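Local coordinates for Glyoxalase/bleomycin resistance protein/dioxygenase (Nocardioides sp., PDB 4MYM), which is of unconfirmed specific function but probably belongs to the vicinal oxygen chelate superfamily of glyoxalases, bleomycin resistance proteins and dioxygenases, at residues D33-H39 against I72-A78; L41-V45 against R59-A64; R97-V103 against G146-F152; S44-Y48 against F141-E147. All coordinates share one frame; numbering follows the deposited sequence.

In the fold
From the N terminus, strand 33-38 opens contact 1, and helix 41-51 follows at once. Contact 2 closes first, when the turn between strands 56-60 and 63-66 meets that helix; its loop lies wholly within that of contact 1, which closes when strand 72-77 pairs with strand 33-38 and completes the first four-stranded sheet. Contact 3 then repeats this closure in the second sheet, strand 147-154 pairing with strand 99-104 in series with contact 1. Contact 4 starts on helix 41-51 and ends in the loop before strand 147-154, so it crosses both contact 1 and contact 3 and ties the first half of the chain to the second.

Contact 1 (D33-H39 against I72-A78); sequences DLCLVTH and ILALWDA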
loop_
_atom_site.group_PDB
_atom_site.type_symbol
_atom_site.label_atom_id
_atom_site.label_comp_id
_atom_site.label_asym_id
_atom_site.label_seq_id
_atom_site.Cartn_x
_atom_site.Cartn_y
_atom_site.Cartn_z
ATOM N N ASP A 33 5.812 4.886 -1.899
ATOM C CA ASP A 33 5.607 4.845 -0.462
ATOM C C ASP A 33 4.172 4.390 -0.175
ATOM O O ASP A 33 3.216 4.825 -0.836
ATOM C CB ASP A 33 5.806 6.235 0.175
ATOM C CG ASP A 33 7.143 6.904 -0.176
ATOM O OD1 ASP A 33 7.377 7.288 -1.353
ATOM O OD2 ASP A 33 7.941 7.111 0.774
ATOM N N LEU A 34 4.022 3.513 0.807
ATOM C CA LEU A 34 2.701 3.115 1.302
ATOM C C LEU A 34 2.576 3.678 2.696
ATOM O O LEU A 34 3.356 3.319 3.581
ATOM C CB LEU A 34 2.560 1.593 1.321
ATOM C CG LEU A 34 1.347 1.069 2.099
ATOM C CD1 LEU A 34 0.058 1.519 1.436
ATOM C CD2 LEU A 34 1.408 -0.447 2.206
ATOM N N CYS A 35 1.610 4.580 2.892
ATOM C CA CYS A 35 1.477 5.295 4.142
ATOM C C CYS A 35 0.148 4.959 4.831
ATOM O O CYS A 35 -0.948 5.323 4.369
ATOM C CB CYS A 35 1.605 6.793 3.916
ATOM S SG CYS A 35 1.639 7.727 5.445
ATOM N N LEU A 36 0.269 4.232 5.930
ATOM C CA LEU A 36 -0.881 3.828 6.707
ATOM C C LEU A 36 -1.346 4.988 7.579
ATOM O O LEU A 36 -0.532 5.770 8.096
ATOM C CB LEU A 36 -0.536 2.617 7.574
ATOM C CG LEU A 36 0.062 1.399 6.856
ATOM C CD1 LEU A 36 0.279 0.256 7.830
ATOM C CD2 LEU A 36 -0.806 0.932 5.712
ATOM N N VAL A 37 -2.657 5.075 7.753
ATOM C CA VAL A 37 -3.264 6.088 8.597
ATOM C C VAL A 37 -3.339 5.513 10.007
ATOM O O VAL A 37 -3.955 4.466 10.232
ATOM C CB VAL A 37 -4.646 6.485 8.058
ATOM C CG1 VAL A 37 -5.370 7.417 9.022
ATOM C CG2 VAL A 37 -4.491 7.133 6.690
ATOM N N THR A 38 -2.678 6.180 10.946
ATOM C CA THR A 38 -2.653 5.722 12.327
ATOM C C THR A 38 -3.431 6.681 13.247
ATOM O O THR A 38 -3.721 7.835 12.871
ATOM C CB THR A 38 -1.199 5.520 12.833
ATOM O OG1 THR A 38 -1.210 4.843 14.101
ATOM C CG2 THR A 38 -0.464 6.840 12.972
ATOM N N HIS A 39 -3.801 6.165 14.421
ATOM C CA HIS A 39 -4.400 6.957 15.501
ATOM C C HIS A 39 -3.562 6.899 16.778
ATOM O O HIS A 39 -3.934 7.466 17.805
ATOM C CB HIS A 39 -5.822 6.470 15.776
ATOM C CG HIS A 39 -6.679 6.464 14.558
ATOM N ND1 HIS A 39 -7.209 7.615 14.017
ATOM C CD2 HIS A 39 -7.058 5.456 13.741
ATOM C CE1 HIS A 39 -7.899 7.311 12.934
ATOM N NE2 HIS A 39 -7.811 6.010 12.735
ATOM N N ILE A 72 8.479 2.065 0.452
ATOM C CA ILE A 72 8.745 2.633 1.758
ATOM C C ILE A 72 7.447 2.551 2.561
ATOM O O ILE A 72 6.409 3.029 2.109
ATOM C CB ILE A 72 9.196 4.100 1.665
ATOM C CG1 ILE A 72 10.512 4.212 0.871
ATOM C CG2 ILE A 72 9.309 4.730 3.054
ATOM C CD1 ILE A 72 11.670 3.420 1.445
ATOM N N LEU A 73 7.504 1.914 3.728
ATOM C CA LEU A 73 6.344 1.865 4.616
ATOM C C LEU A 73 6.392 3.067 5.530
ATOM O O LEU A 73 7.433 3.353 6.141
ATOM C CB LEU A 73 6.338 0.577 5.429
ATOM C CG LEU A 73 5.182 0.372 6.413
ATOM C CD1 LEU A 73 3.835 0.266 5.713
ATOM C CD2 LEU A 73 5.465 -0.893 7.205
ATOM N N ALA A 74 5.262 3.762 5.630
ATOM C CA ALA A 74 5.153 4.984 6.414
ATOM C C ALA A 74 3.881 4.997 7.270
ATOM O O ALA A 74 2.928 4.249 7.019
ATOM C CB ALA A 74 5.183 6.196 5.487
ATOM N N LEU A 75 3.897 5.830 8.305
ATOM C CA LEU A 75 2.753 6.004 9.190
ATOM C C LEU A 75 2.515 7.485 9.408
ATOM O O LEU A 75 3.446 8.223 9.694
ATOM C CB LEU A 75 3.022 5.347 10.543
ATOM C CG LEU A 75 3.628 3.938 10.535
ATOM C CD1 LEU A 75 4.171 3.596 11.923
ATOM C CD2 LEU A 75 2.601 2.920 10.081
ATOM N N TRP A 76 1.263 7.899 9.350
ATOM C CA TRP A 76 0.924 9.311 9.475
ATOM C C TRP A 76 -0.369 9.435 10.277
ATOM O O TRP A 76 -1.386 8.832 9.930
ATOM C CB TRP A 76 0.756 9.917 8.081
ATOM C CG TRP A 76 0.863 11.420 7.998
ATOM C CD1 TRP A 76 1.039 12.315 9.020
ATOM C CD2 TRP A 76 0.781 12.191 6.804
ATOM N NE1 TRP A 76 1.076 13.608 8.520
ATOM C CE2 TRP A 76 0.913 13.552 7.164
ATOM C CE3 TRP A 76 0.618 11.863 5.460
ATOM C CZ2 TRP A 76 0.889 14.577 6.222
ATOM C CZ3 TRP A 76 0.587 12.892 4.525
ATOM C CH2 TRP A 76 0.726 14.230 4.919
ATOM N N ASP A 77 -0.310 10.206 11.356
ATOM C CA ASP A 77 -1.456 10.403 12.229
ATOM C C ASP A 77 -2.623 11.033 11.485
ATOM O O ASP A 77 -2.434 12.030 10.773
ATOM C CB ASP A 77 -1.074 11.320 13.391
ATOM C CG ASP A 77 -2.235 11.548 14.333
ATOM O OD1 ASP A 77 -2.527 10.631 15.130
ATOM O OD2 ASP A 77 -2.865 12.619 14.242
ATOM N N ALA A 78 -3.822 10.468 11.674
ATOM C CA ALA A 78 -5.036 10.917 10.986
ATOM C C ALA A 78 -5.385 12.388 11.262
ATOM O O ALA A 78 -5.790 13.114 10.352
ATOM C CB ALA A 78 -6.224 10.032 11.370
#
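Leu-34 N donates to Ile-72 O over 2.8 Å, with 159° at the hydrogen, and Leu-34 O accepts from Ala-74 N at the same distance. Leu-36 repeats the pattern with Ala-74 and Trp-76, and Thr-38 with Trp-76 and Ala-78, the last bond, from Ala-78 N to Thr-38 O, measuring 2.9 Å. Each of these residues thus bonds to the two flanking its partner in register, which identifies parallel pairing; the short strand axes run 30° apart.

On the face carrying Cys-35, Ala-74 and Trp-76, the thiol is swung opposite the backbone N (chi1 -173°), which lays SG 3.5 Å from Trp-76 CB, at the edge of the indole, and 3.9 Å from Ala-74 CB. Trp-134 of the second subunit meets the Trp-76 ring edge-to-face, and strand 33-38 continues the sheet across the interface through antiparallel pairing.

The strand order 1-4-3-2, with the first and last strands side by side and parallel, is consistent with a module of the vicinal oxygen chelate fold. On the face of Leu-34, Leu-36, Leu-73 and Leu-75, Leu-36 leans against two leucines of the neighbouring strand: its CG lies 4.1 Å from Leu-73 CD1, its CB 4.0 Å from Leu-75 CD2. Tyr-48 of helix 41-51 covers Leu-36 and Leu-75. At the C-terminal end Val-37 CG1 touches Ala-78 CB at 3.6 Å, where Asp-77, at the N-cap, accepts from Leu-80 N through OD2 at the start of helix 78-85.

Contact 2 (L41-V45 against R59-A64); sequences LEASV and RMPGFA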
loop_
_atom_site.group_PDB
_atom_site.type_symbol
_atom_site.label_atom_id
_atom_site.label_comp_id
_atom_site.label_asym_id
_atom_site.label_seq_id
_atom_site.Cartn_x
_atom_site.Cartn_y
_atom_site.Cartn_z
ATOM N N LEU A 41 0.565 6.777 16.826
ATOM C CA LEU A 41 1.804 6.598 16.080
ATOM C C LEU A 41 2.796 5.716 16.844
ATOM O O LEU A 41 3.360 4.789 16.275
ATOM C CB LEU A 41 2.429 7.956 15.746
ATOM C CG LEU A 41 3.802 7.926 15.074
ATOM C CD1 LEU A 41 3.701 7.326 13.677
ATOM C CD2 LEU A 41 4.397 9.327 15.021
ATOM N N GLU A 42 3.010 5.992 18.129
ATOM C CA GLU A 42 4.047 5.263 18.870
ATOM C C GLU A 42 3.746 3.776 19.015
ATOM O O GLU A 42 4.654 2.961 18.932
ATOM C CB GLU A 42 4.345 5.918 20.231
ATOM C CG GLU A 42 4.956 7.312 20.115
ATOM C CD GLU A 42 6.051 7.407 19.064
ATOM O OE1 GLU A 42 6.946 6.536 19.051
ATOM O OE2 GLU A 42 6.013 8.346 18.238
ATOM N N ALA A 43 2.479 3.421 19.193
ATOM C CA ALA A 43 2.085 2.011 19.251
ATOM C C ALA A 43 2.265 1.338 17.881
ATOM O O ALA A 43 2.711 0.190 17.798
ATOM C CB ALA A 43 0.647 1.877 19.737
ATOM N N SER A 44 1.927 2.058 16.812
ATOM C CA SER A 44 2.172 1.573 15.459
ATOM C C SER A 44 3.661 1.381 15.208
ATOM O O SER A 44 4.065 0.332 14.755
ATOM C CB SER A 44 1.567 2.521 14.412
ATOM O OG SER A 44 0.157 2.402 14.385
ATOM N N VAL A 45 4.480 2.376 15.531
ATOM C CA VAL A 45 5.928 2.246 15.350
ATOM C C VAL A 45 6.446 0.994 16.092
ATOM O O VAL A 45 7.224 0.230 15.545
ATOM C CB VAL A 45 6.688 3.520 15.815
ATOM C CG1 VAL A 45 8.186 3.270 15.958
ATOM C CG2 VAL A 45 6.426 4.678 14.859
ATOM N N ARG A 59 11.468 10.823 10.895
ATOM C CA ARG A 59 10.356 11.264 11.723
ATOM C C ARG A 59 10.002 12.723 11.475
ATOM O O ARG A 59 10.885 13.552 11.328
ATOM C CB ARG A 59 10.732 11.137 13.186
ATOM C CG ARG A 59 10.514 9.765 13.784
ATOM C CD ARG A 59 10.657 9.882 15.286
ATOM N NE ARG A 59 10.572 8.603 15.969
ATOM C CZ ARG A 59 9.461 8.055 16.443
ATOM N NH1 ARG A 59 8.267 8.630 16.280
ATOM N NH2 ARG A 59 9.550 6.892 17.057
HETATM N N MSE A 60 8.711 13.026 11.441
HETATM C CA MSE A 60 8.238 14.406 11.402
HETATM C C MSE A 60 7.059 14.438 12.320
HETATM O O MSE A 60 6.624 13.383 12.807
HETATM C CB MSE A 60 7.885 14.808 9.969
HETATM C CG MSE A 60 9.108 14.921 9.066
HETATM SE SE MSE A 60 10.266 16.424 9.646
HETATM C CE MSE A 60 9.161 17.867 8.869
ATOM N N PRO A 61 6.521 15.638 12.600
ATOM C CA PRO A 61 5.358 15.639 13.477
ATOM C C PRO A 61 4.272 14.688 12.972
ATOM O O PRO A 61 3.881 14.740 11.788
ATOM C CB PRO A 61 4.902 17.104 13.452
ATOM C CG PRO A 61 6.171 17.858 13.237
ATOM C CD PRO A 61 6.988 17.007 12.307
ATOM N N GLY A 62 3.832 13.811 13.876
ATOM C CA GLY A 62 2.842 12.771 13.607
ATOM C C GLY A 62 3.188 11.830 12.468
ATOM O O GLY A 62 2.307 11.221 11.876
ATOM N N PHE A 63 4.475 11.675 12.189
ATOM C CA PHE A 63 4.909 10.882 11.055
ATOM C C PHE A 63 6.178 10.103 11.366
ATOM O O PHE A 63 7.098 10.605 12.011
ATOM C CB PHE A 63 5.149 11.782 9.832
ATOM C CG PHE A 63 5.607 11.035 8.612
ATOM C CD1 PHE A 63 4.685 10.466 7.744
ATOM C CD2 PHE A 63 6.957 10.890 8.340
ATOM C CE1 PHE A 63 5.108 9.766 6.618
ATOM C CE2 PHE A 63 7.388 10.198 7.222
ATOM C CZ PHE A 63 6.465 9.629 6.360
ATOM N N ALA A 64 6.211 8.870 10.883
ATOM C CA ALA A 64 7.427 8.076 10.857
ATOM C C ALA A 64 7.392 7.195 9.618
ATOM O O ALA A 64 6.321 6.787 9.174
ATOM C CB ALA A 64 7.546 7.233 12.115
#
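Arg-59 grips Glu-42 end-on with two nitrogens, NH1 to OE2 at 3.0 Å and NH2 to OE1 at 3.3 Å. Both carboxylate oxygens use their syn lone pairs, but the match is imperfect: the two planes are 29° apart and each oxygen is tilted from the guanidinium plane. The glutamate chain bends at chi2 (-44°) to turn its carboxylate to the arginine, whose chain runs extended from CG to NE, so the salt bridge spans from the exposed side of the helix to the strand.

Beneath this bridge the apolar contacts begin. Leu-41 CD2 lies at the guanidinium edge and rests on the turn backbone, 3.7 Å from Phe-63 N. Its other branch, CD1, reaches Ala-64 CB at 4.2 Å, and Val-45 CG2 meets the same methyl at 3.9 Å, so two helix residues converge on one small strand residue.

The turn from Met-60 (selenomethionine) to Phe-63 is type II, with Gly-62 at positive phi (56°). It is closed by paired backbone bonds, Phe-63 N to Met-60 O at 2.8 Å and Met-60 N to Phe-63 O at 3.0 Å. The start of helix 41-51 therefore packs on the hairpin of strands 56-60 and 63-66, with Leu-75 of the next strand, 72-77, touching Leu-41 and Val-45.

Contact 3 (R97-V103 against G146-F152); sequences RTVMVAV and GEFWEYF
Strands 99-104 and 147-154, neighbours in the second sheet, pair in parallel, Val-101 donating through N to Phe-148 O and accepting at O from Glu-150 N, both at 2.9 Å. Val-103 repeats the pattern with Glu-150 and Phe-152.

Above one side of the pair, Val-101 CG1 sits over the six-membered ring of Trp-149, 3.7 Å from its centroid and 15° off the normal, a CH-pi contact. The rotation of the indole is restrained by a bond from NE1, 3.0 Å long, to the anti lone pair of Glu-147 OE2, an oxygen that Tyr-48 also engages. On the opposite side, selenomethionine Met-100 lays CG over the Phe-148 ring, and SE approaches CE2 of that ring at 3.4 Å, a Met-aromatic contact.

The strand order 1-4-3-2 matches the first sheet, as expected of paired modules in the vicinal oxygen chelate fold. Antiparallel pairing of strand 99-104 with the second subunit extends the sheet.

At the other end of the pair, the Arg-97 chain bends at chi2 (-65°) and chi3, which brings its guanidinium face against Gly-146 O; NH1 donates to Glu-147 O at 2.9 Å and also binds Gly-143 O. A water accepts from Arg-97 NH2 at 3.0 Å and from Gly-146 N.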
loop_
_atom_site.group_PDB
_atom_site.type_symbol
_atom_site.label_atom_id
_atom_site.label_comp_id
_atom_site.label_asym_id
_atom_site.label_seq_id
_atom_site.Cartn_x
_atom_site.Cartn_y
_atom_site.Cartn_z
ATOM N N ARG A 97 -11.434 -4.282 8.335
ATOM C CA ARG A 97 -10.160 -4.092 7.646
ATOM C C ARG A 97 -10.348 -3.255 6.380
ATOM O O ARG A 97 -11.292 -3.468 5.591
ATOM C CB ARG A 97 -9.513 -5.438 7.296
ATOM C CG ARG A 97 -9.146 -6.306 8.495
ATOM C CD ARG A 97 -8.066 -5.700 9.366
ATOM N NE ARG A 97 -8.619 -4.881 10.438
ATOM C CZ ARG A 97 -7.908 -4.178 11.308
ATOM N NH1 ARG A 97 -6.582 -4.140 11.249
ATOM N NH2 ARG A 97 -8.541 -3.485 12.246
ATOM N N THR A 98 -9.410 -2.333 6.168
ATOM C CA THR A 98 -9.543 -1.316 5.120
ATOM C C THR A 98 -8.633 -1.448 3.893
ATOM O O THR A 98 -8.933 -0.875 2.861
ATOM C CB THR A 98 -9.299 0.069 5.723
ATOM O OG1 THR A 98 -7.969 0.144 6.222
ATOM C CG2 THR A 98 -10.264 0.331 6.854
ATOM N N VAL A 99 -7.542 -2.200 4.008
ATOM C CA VAL A 99 -6.559 -2.350 2.940
ATOM C C VAL A 99 -5.699 -3.573 3.251
ATOM O O VAL A 99 -5.560 -3.938 4.427
ATOM C CB VAL A 99 -5.669 -1.090 2.827
ATOM C CG1 VAL A 99 -4.903 -0.826 4.128
ATOM C CG2 VAL A 99 -4.733 -1.201 1.624
HETATM N N MSE A 100 -5.142 -4.201 2.221
HETATM C CA MSE A 100 -4.308 -5.392 2.408
HETATM C C MSE A 100 -2.910 -5.157 1.901
HETATM O O MSE A 100 -2.719 -4.695 0.781
HETATM C CB MSE A 100 -4.918 -6.609 1.711
HETATM C CG MSE A 100 -4.172 -7.895 2.092
HETATM SE SE MSE A 100 -5.020 -9.417 1.169
HETATM C CE MSE A 100 -4.032 -9.361 -0.537
ATOM N N VAL A 101 -1.931 -5.482 2.741
ATOM C CA VAL A 101 -0.519 -5.410 2.378
ATOM C C VAL A 101 -0.044 -6.847 2.168
ATOM O O VAL A 101 -0.124 -7.645 3.103
ATOM C CB VAL A 101 0.266 -4.690 3.494
ATOM C CG1 VAL A 101 1.734 -4.580 3.145
ATOM C CG2 VAL A 101 -0.326 -3.299 3.718
ATOM N N ALA A 102 0.442 -7.187 0.963
ATOM C CA ALA A 102 0.812 -8.571 0.650
ATOM C C ALA A 102 2.312 -8.753 0.399
ATOM O O ALA A 102 2.976 -7.913 -0.231
ATOM C CB ALA A 102 0.010 -9.094 -0.525
ATOM N N VAL A 103 2.810 -9.875 0.909
ATOM C CA VAL A 103 4.205 -10.235 0.889
ATOM C C VAL A 103 4.308 -11.612 0.244
ATOM O O VAL A 103 3.864 -12.593 0.819
ATOM C CB VAL A 103 4.748 -10.286 2.331
ATOM C CG1 VAL A 103 6.187 -10.764 2.363
ATOM C CG2 VAL A 103 4.590 -8.938 3.020
ATOM N N GLY A 146 -5.665 -0.441 10.755
ATOM C CA GLY A 146 -6.803 -0.890 9.968
ATOM C C GLY A 146 -6.459 -1.841 8.845
ATOM O O GLY A 146 -7.340 -2.410 8.224
ATOM N N GLU A 147 -5.176 -2.003 8.548
ATOM C CA GLU A 147 -4.785 -2.885 7.471
ATOM C C GLU A 147 -4.732 -4.322 7.979
ATOM O O GLU A 147 -4.631 -4.571 9.194
ATOM C CB GLU A 147 -3.416 -2.489 6.903
ATOM C CG GLU A 147 -2.200 -3.080 7.605
ATOM C CD GLU A 147 -1.857 -2.431 8.938
ATOM O OE1 GLU A 147 -2.672 -1.669 9.507
ATOM O OE2 GLU A 147 -0.734 -2.688 9.421
ATOM N N PHE A 148 -4.774 -5.249 7.034
ATOM C CA PHE A 148 -4.270 -6.594 7.287
ATOM C C PHE A 148 -3.165 -6.944 6.315
ATOM O O PHE A 148 -3.058 -6.357 5.231
ATOM C CB PHE A 148 -5.375 -7.661 7.288
ATOM C CG PHE A 148 -6.061 -7.900 5.970
ATOM C CD1 PHE A 148 -6.906 -6.945 5.399
ATOM C CD2 PHE A 148 -5.952 -9.132 5.339
ATOM C CE1 PHE A 148 -7.577 -7.208 4.211
ATOM C CE2 PHE A 148 -6.606 -9.391 4.152
ATOM C CZ PHE A 148 -7.433 -8.439 3.592
ATOM N N TRP A 149 -2.363 -7.909 6.736
ATOM C CA TRP A 149 -1.225 -8.431 5.984
ATOM C C TRP A 149 -1.496 -9.848 5.516
ATOM O O TRP A 149 -2.135 -10.645 6.224
ATOM C CB TRP A 149 0.015 -8.435 6.870
ATOM C CG TRP A 149 0.532 -7.058 7.222
ATOM C CD1 TRP A 149 -0.050 -6.143 8.057
ATOM C CD2 TRP A 149 1.750 -6.459 6.765
ATOM N NE1 TRP A 149 0.725 -5.007 8.137
ATOM C CE2 TRP A 149 1.833 -5.173 7.351
ATOM C CE3 TRP A 149 2.776 -6.883 5.911
ATOM C CZ2 TRP A 149 2.912 -4.304 7.108
ATOM C CZ3 TRP A 149 3.830 -6.029 5.667
ATOM C CH2 TRP A 149 3.892 -4.751 6.263
ATOM N N GLU A 150 -1.029 -10.142 4.310
ATOM C CA GLU A 150 -1.079 -11.458 3.735
ATOM C C GLU A 150 0.355 -11.853 3.382
ATOM O O GLU A 150 1.079 -11.073 2.770
ATOM C CB GLU A 150 -1.924 -11.464 2.480
ATOM C CG GLU A 150 -1.963 -12.817 1.762
ATOM C CD GLU A 150 -2.480 -12.731 0.353
ATOM O OE1 GLU A 150 -1.907 -11.961 -0.453
ATOM O OE2 GLU A 150 -3.434 -13.453 0.019
ATOM N N TYR A 151 0.775 -13.032 3.825
ATOM C CA TYR A 151 1.971 -13.676 3.289
ATOM C C TYR A 151 1.417 -14.815 2.460
ATOM O O TYR A 151 0.530 -15.548 2.917
ATOM C CB TYR A 151 2.886 -14.216 4.392
ATOM C CG TYR A 151 3.708 -13.223 5.177
ATOM C CD1 TYR A 151 3.255 -11.930 5.445
ATOM C CD2 TYR A 151 4.938 -13.596 5.715
ATOM C CE1 TYR A 151 4.012 -11.040 6.179
ATOM C CE2 TYR A 151 5.690 -12.710 6.461
ATOM C CZ TYR A 151 5.224 -11.429 6.685
ATOM O OH TYR A 151 5.972 -10.556 7.443
ATOM N N PHE A 152 1.877 -14.948 1.221
ATOM C CA PHE A 152 1.356 -15.959 0.324
ATOM C C PHE A 152 2.492 -16.555 -0.498
ATOM O O PHE A 152 3.520 -15.904 -0.709
ATOM C CB PHE A 152 0.249 -15.430 -0.594
ATOM C CG PHE A 152 0.726 -14.506 -1.695
ATOM C CD1 PHE A 152 0.992 -13.162 -1.436
ATOM C CD2 PHE A 152 0.876 -14.968 -2.990
ATOM C CE1 PHE A 152 1.434 -12.312 -2.443
ATOM C CE2 PHE A 152 1.324 -14.118 -3.995
ATOM C CZ PHE A 152 1.587 -12.794 -3.725
HETATM O O HOH W 1 -6.433 -1.577 13.269
#

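Contact 4 (S44-Y48 against F141-E147); sequences SVEFY and FPGPCGE
Residues 44-48 of helix 41-51 face the end of strand 136-142 and the loop after it, the backbones coming closest at Ser-44 and Pro-144, whose CA atoms are 5.9 Å apart, while the loop is pinned at its base by Gly-143 N to Glu-147 O.

Pro-144 packs against Phe-47, Tyr-48 and Ser-44. Its CD lies over the face of the Phe-47 ring, 3.6 Å from the centroid and 16° off the normal, a CH-pi contact. The same atom is 3.2 Å from Tyr-48 OH, so one proline carbon touches both aromatic residues. Phe-47 gets there with CG opposite its backbone N (chi1 179°), and it continues past the proline to meet Phe-141 at the rim, CZ to CE1 4.3 Å, each ring reaching the other near its plane.

Tyr-48 and Glu-147 approach from opposite directions, and the hydroxyl donates to OE2. The 2.5 Å separation of Tyr-48 OH and Glu-147 OE2 is very short, so no strength is read from it, but OE2 lies in the phenol plane and the ring and carboxylate planes differ by only 25°. The other oxygen, OE1, accepts from Cys-145 N at 2.9 Å through its syn lone pair, which ties the carboxylate back to its own loop.

In the first turn of the helix, Ser-44 OG is 3.2 Å from Cys-145 SG, while the hydroxyl is hydrogen-bonded to Thr-38 OG1. Helix 41-51 thus packs on the connection between strands 136-142 and 147-154, joining the two halves of the chain, consistent with the two-module design of the vicinal oxygen chelate fold.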
loop_
_atom_site.group_PDB
_atom_site.type_symbol
_atom_site.label_atom_id
_atom_site.label_comp_id
_atom_site.label_asym_id
_atom_site.label_seq_id
_atom_site.Cartn_x
_atom_site.Cartn_y
_atom_site.Cartn_z
ATOM N N SER A 44 1.927 2.058 16.812
ATOM C CA SER A 44 2.172 1.573 15.459
ATOM C C SER A 44 3.661 1.381 15.208
ATOM O O SER A 44 4.065 0.332 14.755
ATOM C CB SER A 44 1.567 2.521 14.412
ATOM O OG SER A 44 0.157 2.402 14.385
ATOM N N VAL A 45 4.480 2.376 15.531
ATOM C CA VAL A 45 5.928 2.246 15.350
ATOM C C VAL A 45 6.446 0.994 16.092
ATOM O O VAL A 45 7.224 0.230 15.545
ATOM C CB VAL A 45 6.688 3.520 15.815
ATOM C CG1 VAL A 45 8.186 3.270 15.958
ATOM C CG2 VAL A 45 6.426 4.678 14.859
ATOM N N GLU A 46 5.983 0.786 17.317
ATOM C CA GLU A 46 6.373 -0.389 18.107
ATOM C C GLU A 46 6.041 -1.713 17.391
ATOM O O GLU A 46 6.867 -2.633 17.347
ATOM C CB GLU A 46 5.692 -0.324 19.481
ATOM C CG GLU A 46 5.961 -1.501 20.412
ATOM C CD GLU A 46 7.412 -1.599 20.874
ATOM O OE1 GLU A 46 8.205 -0.641 20.664
ATOM O OE2 GLU A 46 7.760 -2.654 21.459
ATOM N N PHE A 47 4.849 -1.792 16.806
ATOM C CA PHE A 47 4.414 -2.993 16.079
ATOM C C PHE A 47 5.314 -3.313 14.877
ATOM O O PHE A 47 5.845 -4.419 14.765
ATOM C CB PHE A 47 2.947 -2.830 15.635
ATOM C CG PHE A 47 2.399 -4.003 14.860
ATOM C CD1 PHE A 47 2.572 -4.095 13.492
ATOM C CD2 PHE A 47 1.685 -5.016 15.507
ATOM C CE1 PHE A 47 2.074 -5.171 12.773
ATOM C CE2 PHE A 47 1.179 -6.094 14.796
ATOM C CZ PHE A 47 1.370 -6.171 13.422
ATOM N N TYR A 48 5.520 -2.343 13.981
ATOM C CA TYR A 48 6.239 -2.644 12.737
ATOM C C TYR A 48 7.714 -2.906 12.952
ATOM O O TYR A 48 8.299 -3.725 12.234
ATOM C CB TYR A 48 6.019 -1.560 11.670
ATOM C CG TYR A 48 4.550 -1.410 11.370
ATOM C CD1 TYR A 48 3.876 -2.337 10.565
ATOM C CD2 TYR A 48 3.816 -0.384 11.955
ATOM C CE1 TYR A 48 2.511 -2.216 10.328
ATOM C CE2 TYR A 48 2.462 -0.251 11.725
ATOM C CZ TYR A 48 1.817 -1.162 10.925
ATOM O OH TYR A 48 0.479 -0.990 10.727
ATOM N N PHE A 141 -3.009 -11.571 8.943
ATOM C CA PHE A 141 -2.995 -10.965 10.260
ATOM C C PHE A 141 -3.307 -9.467 10.202
ATOM O O PHE A 141 -2.904 -8.794 9.246
ATOM C CB PHE A 141 -1.676 -11.216 11.028
ATOM C CG PHE A 141 -0.430 -10.668 10.367
ATOM C CD1 PHE A 141 0.101 -9.441 10.758
ATOM C CD2 PHE A 141 0.252 -11.409 9.416
ATOM C CE1 PHE A 141 1.266 -8.956 10.191
ATOM C CE2 PHE A 141 1.424 -10.930 8.846
ATOM C CZ PHE A 141 1.930 -9.705 9.233
ATOM N N PRO A 142 -4.044 -8.953 11.207
ATOM C CA PRO A 142 -4.296 -7.521 11.313
ATOM C C PRO A 142 -3.075 -6.742 11.797
ATOM O O PRO A 142 -2.276 -7.246 12.592
ATOM C CB PRO A 142 -5.399 -7.440 12.372
ATOM C CG PRO A 142 -5.110 -8.585 13.281
ATOM C CD PRO A 142 -4.543 -9.674 12.404
ATOM N N GLY A 143 -2.919 -5.524 11.293
ATOM C CA GLY A 143 -1.977 -4.571 11.872
ATOM C C GLY A 143 -2.765 -3.485 12.599
ATOM O O GLY A 143 -3.994 -3.494 12.579
ATOM N N PRO A 144 -2.061 -2.551 13.248
ATOM C CA PRO A 144 -2.692 -1.526 14.083
ATOM C C PRO A 144 -3.286 -0.310 13.327
ATOM O O PRO A 144 -3.846 0.584 13.969
ATOM C CB PRO A 144 -1.553 -1.078 15.006
ATOM C CG PRO A 144 -0.289 -1.376 14.254
ATOM C CD PRO A 144 -0.586 -2.551 13.362
ATOM N N CYS A 145 -3.173 -0.266 12.002
ATOM C CA CYS A 145 -3.674 0.874 11.233
ATOM C C CYS A 145 -4.836 0.507 10.312
ATOM O O CYS A 145 -4.989 1.082 9.218
ATOM C CB CYS A 145 -2.524 1.492 10.428
ATOM S SG CYS A 145 -1.241 2.222 11.461
ATOM N N GLY A 146 -5.665 -0.441 10.755
ATOM C CA GLY A 146 -6.803 -0.890 9.968
ATOM C C GLY A 146 -6.459 -1.841 8.845
ATOM O O GLY A 146 -7.340 -2.410 8.224
ATOM N N GLU A 147 -5.176 -2.003 8.548
ATOM C CA GLU A 147 -4.785 -2.885 7.471
ATOM C C GLU A 147 -4.732 -4.322 7.979
ATOM O O GLU A 147 -4.631 -4.571 9.194
ATOM C CB GLU A 147 -3.416 -2.489 6.903
ATOM C CG GLU A 147 -2.200 -3.080 7.605
ATOM C CD GLU A 147 -1.857 -2.431 8.938
ATOM O OE1 GLU A 147 -2.672 -1.669 9.507
ATOM O OE2 GLU A 147 -0.734 -2.688 9.421
#